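Local coordinates for protein Rd1NTF2_05_I64F_A80G_T94P_D101K_L106W (PDB 6W3F) that is a de novo designed NTF2-like protein, built to explore diverse pocket structures and with no natural function known, at residues I11-R19 with V57-L67. Numbering follows the deposited sequence.
Sequences IKTLLDIMR and VKRADHISFTL
I11 meets F65 where helix segment 11-19 of this NTF2-like fold runs nearly antiparallel (165°) to strand segment 62-67, the start of an outermost strand of the curved sheet. The two side chains cross at about a right angle: CD1 of I11 abuts the edge of the F65 ring, 3.7 Å from CD2 and almost in the ring plane, and also reaches CB of L67 at 4.4 Å. With CG1 beside the backbone N (chi1 -65°) and CD1 extended beyond it, the ethyl branch projects toward the ring. An alanine here, without CG1, CG2 and CD1, is likely to open a gap beside the F65 edge and leave that ring less firmly held. One turn on, L15 sets CD1 over the backbone at S64 and F65 and brings CD2 to 4.3 Å from CG1 of I63. M18 packs its CB and carbonyl oxygen against CG1 of V57, just after helix 46-56, and its side chain also touches L26 of helix 23-28. R19 closes the contact with a polar grip: its extended chain passes I63 CG2, and CB of L15 lies over one guanidinium face. The D16 carboxylate, also bridged to K12, holds R19 NH1 in a salt bridge. A single water accepts a weak bond from R19 NE and a hydrogen bond from I63 N, and so links the two segments. On the guanidinium edge, R19 NH2 donates an almost straight bond (166°) to O of I63 at 2.6 Å.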
loop_
_atom_site.group_PDB
_atom_site.type_symbol
_atom_site.label_atom_id
_atom_site.label_comp_id
_atom_site.label_asym_id
_atom_site.label_seq_id
_atom_site.Cartn_x
_atom_site.Cartn_y
_atom_site.Cartn_z
ATOM N N ILE A 11 5.456 2.090 -5.305
ATOM C CA ILE A 11 5.217 0.668 -5.064
ATOM C C ILE A 11 6.425 0.035 -4.381
ATOM O O ILE A 11 6.281 -0.718 -3.416
ATOM C CB ILE A 11 4.868 -0.053 -6.386
ATOM C CG1 ILE A 11 3.540 0.502 -6.924
ATOM C CG2 ILE A 11 4.768 -1.563 -6.204
ATOM C CD1 ILE A 11 3.202 0.092 -8.303
ATOM N N LYS A 12 7.629 0.307 -4.883
ATOM C CA LYS A 12 8.815 -0.337 -4.322
ATOM C C LYS A 12 9.088 0.140 -2.892
ATOM O O LYS A 12 9.429 -0.658 -1.999
ATOM C CB LYS A 12 10.034 -0.075 -5.211
ATOM C CG LYS A 12 11.310 -0.767 -4.694
ATOM C CD LYS A 12 12.446 -0.709 -5.712
ATOM C CE LYS A 12 13.584 -1.657 -5.322
ATOM N NZ LYS A 12 14.032 -1.437 -3.913
ATOM N N THR A 13 9.010 1.451 -2.667
ATOM C CA THR A 13 9.192 1.973 -1.311
ATOM C C THR A 13 8.213 1.286 -0.376
ATOM O O THR A 13 8.603 0.719 0.650
ATOM C CB THR A 13 8.997 3.488 -1.291
ATOM O OG1 THR A 13 9.955 4.103 -2.164
ATOM C CG2 THR A 13 9.169 4.057 0.125
ATOM N N LEU A 14 6.936 1.262 -0.764
ATOM C CA LEU A 14 5.918 0.673 0.098
ATOM C C LEU A 14 6.205 -0.803 0.337
ATOM O O LEU A 14 6.146 -1.277 1.474
ATOM C CB LEU A 14 4.529 0.862 -0.497
ATOM C CG LEU A 14 3.559 1.692 0.331
ATOM C CD1 LEU A 14 2.126 1.633 -0.207
ATOM C CD2 LEU A 14 3.595 1.264 1.807
ATOM N N LEU A 15 6.525 -1.548 -0.731
ATOM C CA LEU A 15 6.775 -2.980 -0.588
ATOM C C LEU A 15 7.977 -3.247 0.304
ATOM O O LEU A 15 7.961 -4.165 1.133
ATOM C CB LEU A 15 7.006 -3.622 -1.955
ATOM C CG LEU A 15 5.807 -3.893 -2.874
ATOM C CD1 LEU A 15 6.296 -4.448 -4.207
ATOM C CD2 LEU A 15 4.828 -4.841 -2.186
ATOM N N ASP A 16 9.042 -2.477 0.128
ATOM C CA ASP A 16 10.223 -2.653 0.962
ATOM C C ASP A 16 9.937 -2.294 2.423
ATOM O O ASP A 16 10.427 -2.963 3.332
ATOM C CB ASP A 16 11.374 -1.822 0.398
ATOM C CG ASP A 16 11.903 -2.379 -0.921
ATOM O OD1 ASP A 16 11.454 -3.478 -1.306
ATOM O OD2 ASP A 16 12.757 -1.730 -1.569
ATOM N N ILE A 17 9.146 -1.258 2.680
ATOM C CA ILE A 17 8.759 -0.967 4.060
ATOM C C ILE A 17 7.999 -2.150 4.651
ATOM O O ILE A 17 8.317 -2.643 5.740
ATOM C CB ILE A 17 7.939 0.339 4.124
ATOM C CG1 ILE A 17 8.849 1.537 3.807
ATOM C CG2 ILE A 17 7.271 0.481 5.486
ATOM C CD1 ILE A 17 8.122 2.848 3.656
ATOM N N MET A 18 7.006 -2.660 3.921
ATOM C CA MET A 18 6.202 -3.751 4.465
ATOM C C MET A 18 7.028 -5.015 4.651
ATOM O O MET A 18 6.899 -5.692 5.673
ATOM C CB MET A 18 5.004 -4.018 3.556
ATOM C CG MET A 18 3.945 -2.945 3.687
ATOM S SD MET A 18 2.657 -3.107 2.472
ATOM C CE MET A 18 1.568 -1.793 2.991
ATOM N N ARG A 19 7.874 -5.353 3.676
ATOM C CA ARG A 19 8.750 -6.509 3.820
ATOM C C ARG A 19 9.632 -6.374 5.054
ATOM O O ARG A 19 9.832 -7.343 5.795
ATOM C CB ARG A 19 9.609 -6.674 2.567
ATOM C CG ARG A 19 8.825 -7.186 1.365
ATOM C CD ARG A 19 9.629 -7.110 0.069
ATOM N NE ARG A 19 8.854 -7.533 -1.103
ATOM C CZ ARG A 19 9.167 -7.214 -2.356
ATOM N NH1 ARG A 19 10.238 -6.472 -2.618
ATOM N NH2 ARG A 19 8.414 -7.646 -3.359
ATOM N N VAL A 57 1.057 -8.669 7.142
ATOM C CA VAL A 57 2.105 -8.892 6.142
ATOM C C VAL A 57 3.139 -9.925 6.591
ATOM O O VAL A 57 3.860 -10.488 5.757
ATOM C CB VAL A 57 2.794 -7.549 5.801
ATOM C CG1 VAL A 57 3.981 -7.773 4.859
ATOM C CG2 VAL A 57 1.798 -6.587 5.200
ATOM N N LYS A 58 3.227 -10.198 7.889
ATOM C CA LYS A 58 4.237 -11.127 8.385
ATOM C C LYS A 58 3.989 -12.546 7.894
ATOM O O LYS A 58 4.931 -13.336 7.793
ATOM C CB LYS A 58 4.266 -11.112 9.919
ATOM C CG LYS A 58 4.628 -9.770 10.543
ATOM N N ARG A 59 2.741 -12.889 7.589
ATOM C CA ARG A 59 2.449 -14.215 7.065
ATOM C C ARG A 59 2.923 -14.398 5.631
ATOM O O ARG A 59 2.965 -15.537 5.156
ATOM C CB ARG A 59 0.942 -14.481 7.137
ATOM N N ALA A 60 3.295 -13.329 4.936
ATOM C CA ALA A 60 3.575 -13.405 3.499
ATOM C C ALA A 60 5.042 -13.733 3.257
ATOM O O ALA A 60 5.912 -12.865 3.360
ATOM C CB ALA A 60 3.192 -12.097 2.814
ATOM N N ASP A 61 5.317 -14.991 2.862
ATOM C CA ASP A 61 6.677 -15.370 2.487
ATOM C C ASP A 61 7.203 -14.511 1.341
ATOM O O ASP A 61 8.418 -14.325 1.211
ATOM C CB ASP A 61 6.756 -16.842 2.039
ATOM C CG ASP A 61 6.199 -17.809 3.049
ATOM O OD1 ASP A 61 5.938 -17.418 4.212
ATOM O OD2 ASP A 61 6.023 -18.991 2.659
ATOM N N HIS A 62 6.318 -14.081 0.446
ATOM C CA HIS A 62 6.655 -13.178 -0.643
ATOM C C HIS A 62 5.438 -12.317 -0.899
ATOM O O HIS A 62 4.304 -12.805 -0.835
ATOM C CB HIS A 62 7.030 -13.887 -1.947
ATOM C CG HIS A 62 7.070 -12.973 -3.137
ATOM N ND1 HIS A 62 8.177 -12.212 -3.451
ATOM C CD2 HIS A 62 6.139 -12.683 -4.077
ATOM C CE1 HIS A 62 7.931 -11.505 -4.540
ATOM N NE2 HIS A 62 6.700 -11.771 -4.939
ATOM N N ILE A 63 5.675 -11.047 -1.194
ATOM C CA ILE A 63 4.597 -10.131 -1.526
ATOM C C ILE A 63 5.066 -9.286 -2.702
ATOM O O ILE A 63 6.197 -8.794 -2.713
ATOM C CB ILE A 63 4.209 -9.292 -0.292
ATOM C CG1 ILE A 63 2.996 -8.413 -0.599
ATOM C CG2 ILE A 63 5.400 -8.481 0.181
ATOM C CD1 ILE A 63 2.421 -7.750 0.654
ATOM N N SER A 64 4.223 -9.158 -3.709
ATOM C CA SER A 64 4.492 -8.283 -4.835
ATOM C C SER A 64 3.184 -7.667 -5.294
ATOM O O SER A 64 2.102 -8.091 -4.877
ATOM C CB SER A 64 5.158 -9.042 -5.998
ATOM O OG SER A 64 4.412 -10.192 -6.336
ATOM N N PHE A 65 3.293 -6.646 -6.153
ATOM C CA PHE A 65 2.145 -5.936 -6.685
ATOM C C PHE A 65 2.386 -5.632 -8.153
ATOM O O PHE A 65 3.431 -5.081 -8.514
ATOM C CB PHE A 65 1.890 -4.647 -5.918
ATOM C CG PHE A 65 0.779 -3.794 -6.483
ATOM C CD1 PHE A 65 -0.540 -4.095 -6.232
ATOM C CD2 PHE A 65 1.063 -2.669 -7.234
ATOM C CE1 PHE A 65 -1.562 -3.293 -6.722
ATOM C CE2 PHE A 65 0.035 -1.851 -7.724
ATOM C CZ PHE A 65 -1.266 -2.169 -7.465
ATOM N N THR A 66 1.436 -6.040 -8.994
ATOM C CA THR A 66 1.486 -5.805 -10.428
ATOM C C THR A 66 0.448 -4.756 -10.789
ATOM O O THR A 66 -0.757 -5.000 -10.662
ATOM C CB THR A 66 1.227 -7.087 -11.203
ATOM O OG1 THR A 66 2.245 -8.032 -10.868
ATOM C CG2 THR A 66 1.210 -6.807 -12.691
ATOM N N LEU A 67 0.921 -3.592 -11.220
ATOM C CA LEU A 67 0.036 -2.492 -11.570
ATOM C C LEU A 67 -0.798 -2.830 -12.801
ATOM O O LEU A 67 -0.259 -3.214 -13.841
ATOM C CB LEU A 67 0.866 -1.237 -11.827
ATOM C CG LEU A 67 0.189 0.087 -12.144
ATOM C CD1 LEU A 67 -0.624 0.518 -10.950
ATOM C CD2 LEU A 67 1.245 1.129 -12.487
HETATM O O HOH W 1 8.180 -10.182 -0.293
#